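Long-range contacts in CobC (PDB 6NRU), which probably removes the phosphate from adenosylcobalamin 5'-phosphate and alpha-ribazole 5'-phosphate in the assembly of the nucleotide loop of vitamin B12: residues M4-T14 with V176-N187; I79-F87 with L148-L156. All coordinates share one frame; numbering follows the deposited sequence.

Contact 1 (M4-T14 with V176-N187). With SO4 (sulfate ion), chain N.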
# COMPACT_ATOMS: atom_id res chain seq x y z
N MSE A 4 14.51 -13.50 -1.00
CA MSE A 4 14.39 -12.05 -0.94
C MSE A 4 13.50 -11.62 0.22
O MSE A 4 12.72 -12.42 0.75
CB MSE A 4 13.83 -11.50 -2.25
CG MSE A 4 12.44 -12.01 -2.58
SE MSE A 4 11.66 -11.13 -4.13
CE MSE A 4 13.05 -11.51 -5.44
N ARG A 5 13.61 -10.36 0.61
CA ARG A 5 12.75 -9.78 1.64
C ARG A 5 12.11 -8.50 1.11
O ARG A 5 12.81 -7.62 0.60
CB ARG A 5 13.51 -9.48 2.92
CG ARG A 5 12.71 -8.63 3.89
CD ARG A 5 13.43 -8.46 5.20
NE ARG A 5 13.28 -9.62 6.07
CZ ARG A 5 13.30 -9.56 7.39
NH1 ARG A 5 13.16 -10.67 8.11
NH2 ARG A 5 13.45 -8.39 8.00
N LEU A 6 10.79 -8.41 1.25
CA LEU A 6 10.05 -7.21 0.89
C LEU A 6 9.81 -6.40 2.16
O LEU A 6 9.17 -6.88 3.10
CB LEU A 6 8.72 -7.56 0.22
CG LEU A 6 8.80 -8.67 -0.83
CD1 LEU A 6 7.42 -8.99 -1.37
CD2 LEU A 6 9.74 -8.28 -1.96
N TRP A 7 10.34 -5.18 2.19
CA TRP A 7 10.07 -4.25 3.28
C TRP A 7 8.87 -3.40 2.88
O TRP A 7 8.94 -2.65 1.90
CB TRP A 7 11.29 -3.39 3.58
CG TRP A 7 12.53 -4.19 3.89
CD1 TRP A 7 13.32 -4.85 2.99
CD2 TRP A 7 13.11 -4.40 5.18
NE1 TRP A 7 14.36 -5.47 3.65
CE2 TRP A 7 14.25 -5.21 4.99
CE3 TRP A 7 12.78 -4.00 6.48
CZ2 TRP A 7 15.07 -5.61 6.05
CZ3 TRP A 7 13.59 -4.40 7.53
CH2 TRP A 7 14.71 -5.20 7.31
N LEU A 8 7.78 -3.52 3.62
CA LEU A 8 6.52 -2.88 3.26
C LEU A 8 6.32 -1.62 4.09
O LEU A 8 6.43 -1.66 5.32
CB LEU A 8 5.35 -3.85 3.48
CG LEU A 8 5.56 -5.26 2.94
CD1 LEU A 8 4.36 -6.15 3.22
CD2 LEU A 8 5.86 -5.22 1.45
N ILE A 9 6.03 -0.51 3.42
CA ILE A 9 5.74 0.76 4.07
C ILE A 9 4.49 1.34 3.41
O ILE A 9 4.47 1.55 2.20
CB ILE A 9 6.90 1.75 3.97
CG1 ILE A 9 8.05 1.33 4.89
CG2 ILE A 9 6.43 3.16 4.31
CD1 ILE A 9 9.16 2.36 4.99
N ARG A 10 3.47 1.60 4.22
CA ARG A 10 2.30 2.34 3.77
C ARG A 10 2.56 3.83 3.97
O ARG A 10 3.20 4.23 4.95
CB ARG A 10 1.06 1.91 4.55
CG ARG A 10 -0.18 2.76 4.33
CD ARG A 10 -1.23 2.43 5.39
NE ARG A 10 -2.43 3.25 5.30
CZ ARG A 10 -3.41 3.22 6.19
NH1 ARG A 10 -3.33 2.41 7.23
NH2 ARG A 10 -4.47 4.00 6.04
N HIS A 11 2.09 4.64 3.02
CA HIS A 11 2.30 6.08 3.09
C HIS A 11 1.71 6.67 4.37
O HIS A 11 0.78 6.12 4.97
CB HIS A 11 1.68 6.76 1.87
CG HIS A 11 0.19 6.62 1.80
ND1 HIS A 11 -0.67 7.42 2.53
CD2 HIS A 11 -0.60 5.78 1.09
CE1 HIS A 11 -1.92 7.07 2.27
NE2 HIS A 11 -1.90 6.08 1.40
N GLY A 12 2.25 7.81 4.77
CA GLY A 12 1.84 8.45 6.00
C GLY A 12 0.43 9.01 5.93
O GLY A 12 -0.28 8.90 4.93
N GLU A 13 0.03 9.63 7.04
CA GLU A 13 -1.31 10.20 7.14
C GLU A 13 -1.51 11.28 6.08
O GLU A 13 -0.59 12.01 5.73
CB GLU A 13 -1.52 10.80 8.54
CG GLU A 13 -2.93 11.33 8.78
CD GLU A 13 -3.01 12.23 10.00
OE1 GLU A 13 -2.37 13.30 10.01
OE2 GLU A 13 -3.73 11.86 10.96
N THR A 14 -2.74 11.36 5.56
CA THR A 14 -3.10 12.34 4.55
C THR A 14 -4.34 13.10 5.01
O THR A 14 -5.02 12.71 5.97
CB THR A 14 -3.35 11.68 3.19
OG1 THR A 14 -4.44 10.76 3.29
CG2 THR A 14 -2.12 10.93 2.72
N VAL A 176 -2.42 -2.76 7.65
CA VAL A 176 -1.10 -2.16 7.55
C VAL A 176 -1.20 -0.71 8.00
O VAL A 176 -1.96 0.08 7.43
CB VAL A 176 -0.54 -2.26 6.12
CG1 VAL A 176 0.79 -1.53 6.02
CG2 VAL A 176 -0.38 -3.72 5.73
N ASP A 177 -0.41 -0.35 9.02
CA ASP A 177 -0.54 0.91 9.72
C ASP A 177 0.41 1.97 9.17
O ASP A 177 1.44 1.67 8.56
CB ASP A 177 -0.27 0.72 11.22
CG ASP A 177 -1.37 -0.05 11.90
OD1 ASP A 177 -2.28 -0.53 11.20
OD2 ASP A 177 -1.32 -0.16 13.14
N GLN A 178 0.05 3.23 9.42
CA GLN A 178 0.87 4.36 9.03
C GLN A 178 1.90 4.66 10.12
O GLN A 178 1.65 4.48 11.31
CB GLN A 178 -0.00 5.59 8.78
CG GLN A 178 -0.90 5.45 7.56
CD GLN A 178 -1.88 6.60 7.40
OE1 GLN A 178 -2.44 7.09 8.38
NE2 GLN A 178 -2.09 7.03 6.16
N GLY A 179 3.08 5.10 9.68
CA GLY A 179 4.19 5.29 10.59
C GLY A 179 4.88 4.01 11.01
O GLY A 179 5.74 4.05 11.90
N CYS A 180 4.54 2.89 10.39
CA CYS A 180 5.10 1.59 10.70
C CYS A 180 5.72 0.98 9.44
O CYS A 180 5.55 1.48 8.33
CB CYS A 180 4.04 0.63 11.26
SG CYS A 180 3.15 1.22 12.72
N TRP A 181 6.43 -0.13 9.64
CA TRP A 181 7.01 -0.88 8.54
C TRP A 181 6.82 -2.37 8.79
O TRP A 181 6.78 -2.81 9.95
CB TRP A 181 8.49 -0.55 8.34
CG TRP A 181 9.33 -0.87 9.54
CD1 TRP A 181 9.61 -0.05 10.59
CD2 TRP A 181 10.00 -2.11 9.81
NE1 TRP A 181 10.42 -0.70 11.50
CE2 TRP A 181 10.67 -1.97 11.04
CE3 TRP A 181 10.11 -3.33 9.13
CZ2 TRP A 181 11.43 -2.99 11.61
CZ3 TRP A 181 10.86 -4.34 9.69
CH2 TRP A 181 11.51 -4.17 10.92
N SER A 182 6.70 -3.13 7.71
CA SER A 182 6.54 -4.57 7.76
C SER A 182 7.54 -5.23 6.82
O SER A 182 8.11 -4.58 5.94
CB SER A 182 5.12 -4.99 7.38
OG SER A 182 4.16 -4.23 8.10
N ALA A 183 7.76 -6.53 7.02
CA ALA A 183 8.68 -7.27 6.17
C ALA A 183 8.18 -8.70 6.00
O ALA A 183 7.71 -9.32 6.95
CB ALA A 183 10.10 -7.27 6.75
N ILE A 184 8.27 -9.18 4.77
CA ILE A 184 7.90 -10.52 4.40
C ILE A 184 9.00 -11.19 3.59
O ILE A 184 9.48 -10.61 2.64
CB ILE A 184 6.57 -10.54 3.64
CG1 ILE A 184 6.37 -11.89 2.97
CG2 ILE A 184 6.49 -9.40 2.66
CD1 ILE A 184 4.99 -12.43 3.15
N ASP A 185 9.39 -12.41 3.95
CA ASP A 185 10.45 -13.13 3.26
C ASP A 185 9.85 -14.13 2.28
O ASP A 185 8.86 -14.80 2.59
CB ASP A 185 11.35 -13.86 4.25
CG ASP A 185 12.51 -13.01 4.72
OD1 ASP A 185 13.37 -12.65 3.87
OD2 ASP A 185 12.58 -12.70 5.93
N ILE A 186 10.45 -14.24 1.10
CA ILE A 186 10.03 -15.19 0.08
C ILE A 186 11.24 -16.00 -0.36
O ILE A 186 12.27 -15.43 -0.73
CB ILE A 186 9.38 -14.50 -1.13
CG1 ILE A 186 8.37 -13.45 -0.68
CG2 ILE A 186 8.71 -15.53 -2.02
CD1 ILE A 186 7.83 -12.62 -1.82
N ASN A 187 11.11 -17.32 -0.33
CA ASN A 187 12.16 -18.22 -0.81
C ASN A 187 11.48 -19.39 -1.50
O ASN A 187 10.69 -20.10 -0.88
CB ASN A 187 13.05 -18.69 0.34
CG ASN A 187 13.70 -17.55 1.08
OD1 ASN A 187 13.37 -17.26 2.23
ND2 ASN A 187 14.65 -16.88 0.43
S SO4 N . -6.00 5.17 2.80
O1 SO4 N . -6.74 4.19 2.02
O2 SO4 N . -6.92 6.17 3.32
O3 SO4 N . -5.32 4.50 3.90
O4 SO4 N . -5.00 5.82 1.95
O HOH W 1 15.56 -14.64 1.34
O HOH W 2 3.33 0.80 6.94

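Contact 2 (I79-F87 with L148-L156)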
# COMPACT_ATOMS: atom_id res chain seq x y z
N ILE A 79 5.66 1.56 -9.97
CA ILE A 79 4.85 0.43 -10.41
C ILE A 79 3.39 0.83 -10.34
O ILE A 79 2.88 1.08 -9.24
CB ILE A 79 5.13 -0.82 -9.57
CG1 ILE A 79 6.63 -1.11 -9.53
CG2 ILE A 79 4.38 -2.02 -10.11
CD1 ILE A 79 7.24 -1.33 -10.89
N PRO A 80 2.67 0.92 -11.47
CA PRO A 80 1.24 1.27 -11.41
C PRO A 80 0.39 0.20 -10.75
O PRO A 80 -0.71 0.51 -10.30
CB PRO A 80 0.86 1.45 -12.89
CG PRO A 80 2.16 1.49 -13.65
CD PRO A 80 3.13 0.69 -12.85
N GLU A 81 0.87 -1.05 -10.70
CA GLU A 81 0.15 -2.10 -10.00
C GLU A 81 0.06 -1.83 -8.51
O GLU A 81 -0.87 -2.31 -7.85
CB GLU A 81 0.81 -3.46 -10.25
CG GLU A 81 0.48 -4.09 -11.60
CD GLU A 81 1.20 -3.43 -12.76
OE1 GLU A 81 2.12 -2.63 -12.51
OE2 GLU A 81 0.83 -3.70 -13.93
N LEU A 82 1.01 -1.07 -7.96
CA LEU A 82 1.02 -0.72 -6.54
C LEU A 82 0.08 0.43 -6.21
O LEU A 82 0.01 0.83 -5.04
CB LEU A 82 2.45 -0.35 -6.10
CG LEU A 82 3.46 -1.50 -6.06
CD1 LEU A 82 4.87 -0.99 -5.79
CD2 LEU A 82 3.06 -2.53 -5.03
N ASN A 83 -0.64 0.96 -7.19
CA ASN A 83 -1.53 2.09 -6.96
C ASN A 83 -2.71 1.71 -6.08
O ASN A 83 -3.15 0.55 -6.05
CB ASN A 83 -2.05 2.65 -8.28
CG ASN A 83 -1.00 3.37 -9.07
OD1 ASN A 83 0.08 3.65 -8.56
ND2 ASN A 83 -1.31 3.69 -10.32
N GLU A 84 -3.23 2.70 -5.37
CA GLU A 84 -4.49 2.54 -4.67
C GLU A 84 -5.60 2.19 -5.66
O GLU A 84 -5.51 2.50 -6.85
CB GLU A 84 -4.83 3.82 -3.90
CG GLU A 84 -6.09 3.76 -3.03
CD GLU A 84 -6.06 2.63 -2.03
OE1 GLU A 84 -6.53 1.52 -2.36
OE2 GLU A 84 -5.57 2.85 -0.90
N MSE A 85 -6.63 1.52 -5.16
CA MSE A 85 -7.82 1.25 -5.95
C MSE A 85 -8.41 2.56 -6.46
O MSE A 85 -8.41 3.56 -5.75
CB MSE A 85 -8.85 0.49 -5.13
CG MSE A 85 -9.81 -0.35 -5.94
SE MSE A 85 -10.99 -1.39 -4.79
CE MSE A 85 -12.51 -0.16 -4.74
N PHE A 86 -8.89 2.56 -7.70
CA PHE A 86 -9.50 3.75 -8.29
C PHE A 86 -10.99 3.76 -7.98
O PHE A 86 -11.75 2.93 -8.50
CB PHE A 86 -9.25 3.79 -9.80
CG PHE A 86 -9.93 4.93 -10.49
CD1 PHE A 86 -9.65 6.24 -10.12
CD2 PHE A 86 -10.85 4.71 -11.49
CE1 PHE A 86 -10.28 7.30 -10.75
CE2 PHE A 86 -11.48 5.76 -12.12
CZ PHE A 86 -11.19 7.06 -11.75
N PHE A 87 -11.41 4.69 -7.13
CA PHE A 87 -12.80 4.75 -6.66
C PHE A 87 -13.70 5.57 -7.57
O PHE A 87 -14.89 5.72 -7.27
CB PHE A 87 -12.85 5.31 -5.24
CG PHE A 87 -12.70 4.26 -4.17
CD1 PHE A 87 -13.79 3.48 -3.79
CD2 PHE A 87 -11.49 4.05 -3.54
CE1 PHE A 87 -13.66 2.52 -2.80
CE2 PHE A 87 -11.35 3.09 -2.55
CZ PHE A 87 -12.44 2.32 -2.18
N LEU A 148 12.34 -2.49 -0.93
CA LEU A 148 11.40 -1.68 -0.17
C LEU A 148 10.20 -1.34 -1.05
O LEU A 148 10.36 -0.89 -2.19
CB LEU A 148 12.06 -0.39 0.31
CG LEU A 148 11.11 0.68 0.84
CD1 LEU A 148 10.45 0.24 2.14
CD2 LEU A 148 11.83 2.01 1.01
N ILE A 149 9.00 -1.56 -0.52
CA ILE A 149 7.76 -1.31 -1.24
C ILE A 149 6.99 -0.21 -0.51
O ILE A 149 6.64 -0.37 0.66
CB ILE A 149 6.90 -2.57 -1.37
CG1 ILE A 149 7.64 -3.63 -2.20
CG2 ILE A 149 5.55 -2.24 -1.99
CD1 ILE A 149 6.80 -4.84 -2.53
N VAL A 150 6.75 0.90 -1.21
CA VAL A 150 5.98 2.02 -0.67
C VAL A 150 4.64 2.04 -1.40
O VAL A 150 4.59 2.32 -2.61
CB VAL A 150 6.72 3.35 -0.83
CG1 VAL A 150 5.98 4.46 -0.09
CG2 VAL A 150 8.16 3.23 -0.34
N SER A 151 3.56 1.75 -0.68
CA SER A 151 2.26 1.64 -1.31
C SER A 151 1.14 2.04 -0.35
O SER A 151 1.31 2.96 0.46
CB SER A 151 2.03 0.21 -1.81
OG SER A 151 0.91 0.15 -2.69
N HIS A 152 0.00 1.36 -0.44
CA HIS A 152 -1.21 1.74 0.26
C HIS A 152 -1.74 0.57 1.08
O HIS A 152 -1.27 -0.56 0.97
CB HIS A 152 -2.28 2.23 -0.72
CG HIS A 152 -1.78 3.25 -1.69
ND1 HIS A 152 -1.89 4.61 -1.47
CD2 HIS A 152 -1.14 3.12 -2.88
CE1 HIS A 152 -1.35 5.26 -2.48
NE2 HIS A 152 -0.89 4.38 -3.35
N GLN A 153 -2.74 0.87 1.91
CA GLN A 153 -3.27 -0.11 2.85
C GLN A 153 -3.88 -1.31 2.12
O GLN A 153 -3.61 -2.46 2.46
CB GLN A 153 -4.29 0.55 3.77
CG GLN A 153 -4.38 -0.06 5.15
CD GLN A 153 -4.95 -1.46 5.12
OE1 GLN A 153 -4.43 -2.37 5.77
NE2 GLN A 153 -6.03 -1.65 4.36
N GLY A 154 -4.71 -1.04 1.11
CA GLY A 154 -5.36 -2.13 0.40
C GLY A 154 -4.39 -2.98 -0.39
O GLY A 154 -4.53 -4.20 -0.46
N VAL A 155 -3.38 -2.35 -1.00
CA VAL A 155 -2.40 -3.08 -1.79
C VAL A 155 -1.54 -3.97 -0.90
O VAL A 155 -1.37 -5.16 -1.16
CB VAL A 155 -1.53 -2.11 -2.61
CG1 VAL A 155 -0.39 -2.86 -3.29
CG2 VAL A 155 -2.37 -1.36 -3.62
N LEU A 156 -0.99 -3.38 0.16
CA LEU A 156 -0.02 -4.11 0.98
C LEU A 156 -0.69 -5.21 1.79
O LEU A 156 -0.14 -6.30 1.95
CB LEU A 156 0.73 -3.14 1.89
CG LEU A 156 1.58 -2.09 1.16
CD1 LEU A 156 2.17 -1.10 2.15
CD2 LEU A 156 2.67 -2.76 0.36

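Contact 1 (M4-T14 with V176-N187)
Arg10 and Val176 meet where the strand pair opens out beside a bound sulfate. Arg10 NH1 donates to Val176 O at 2.7 Å, and Arg10 NH2 reaches the sulfate at the edge of the same guanidinium. Gln178 CG lies over one face of that group, 3.5 Å from Arg10 NE. A water joins Arg10 N to the carbonyls of Asp177 and Cys180. His11, the probable site of the phosphohistidine intermediate, turns ND1 to Gly12 O at 2.8 Å, which helps to set the ring rotation, with NE2 turned to the sulfate in a weak bond. The sulfate, also bound by Asn17 and Arg60, probably marks the phosphate site.

Further along, strands 5-10 and 181-187 pair antiparallel, with backbone hydrogen bonds both ways between Leu6 and Ile184 and between Leu8 and Ser182. Arg5 bends at chi3 (-80°) and grips Asp185 OD2 side-on, from NE at 3.2 Å and NH1 at 3.0 Å. The six-membered rings of Trp7 and Trp181 meet obliquely, planes at 38°, with CZ3 of Trp7 3.5 Å from CZ3 of Trp181. Leu6, Leu8 and Ile186 touch helix 153-163, while Ile9 packs on helix 59-69. Strands 146-151 and 190-198 flank the pair.

Contact 2 (I79-F87 with L148-L156)
The active site of the histidine phosphatase fold is built in part here, where the loop after strand 76-78 meets the turn from strand 146-151 into helix 153-163. Glu84, the probable proton donor and acceptor, lies against His152. Its CB sits over the centre of the imidazole, 3.8 Å from the ring centroid and 6° off the normal, a CH-pi contact. The chain of Glu84 starts anti to the backbone N (chi1 -176°) and then bends at chi2 (56°), which brings OE2 back to 3.4 Å from His152 CB. The other oxygen, OE1, accepts a bond from Met85 N at 2.8 Å, which probably limits rotation of the carboxylate.

The His152 ring is also bounded at its edge. Leu82 O lies in the ring plane, 3.4 Å from CD2, and Ser56 OG is hydrogen-bonded to NE2. The same Leu82 O accepts a hydrogen bond from Ser151 OG at 2.6 Å, in the carbonyl plane and on a lone pair. One carbonyl thus ties the loop to the end of the strand and borders the histidine.

Leu82 fills the apolar side. Its CD2 lies 3.9 Å from both Ile149 CG2 and Val155 CG1, and the Leu82 side chain crosses theirs at about a right angle. Phe134 and Phe127 of helix 124-136 continue this packing on Ile149 and Val155. His152 is the N-cap residue of helix 153-163, and its ring meets that of His11. A second histidine at this strand-to-helix turn, beside the one that is probably phosphorylated during catalysis, is typical of the histidine phosphatase superfamily.

The centres of contacts 1 and 2 lie about 11 Å apart, and both reach the same mixed sheet. Strands 5-10 and 146-151 are parallel neighbours in it, joined by backbone hydrogen bonds such as that between Trp7 and Ile149. In chain order, 4-14 comes first, then 79-87, 148-156 and 176-187, so both segments of contact 2 fall between those of contact 1. Helix 153-163 leads on towards strand 181-187, and Gln153 OE1 accepts a hydrogen bond from Val176 N. Just beyond the C-terminal ends of the two parallel strands, His11 CD2 and His152 ND1 are 3.1 Å apart. Contact 1 supplies His11, the probable nucleophile, and contact 2 supplies Glu84, the probable proton donor, to one phosphatase site.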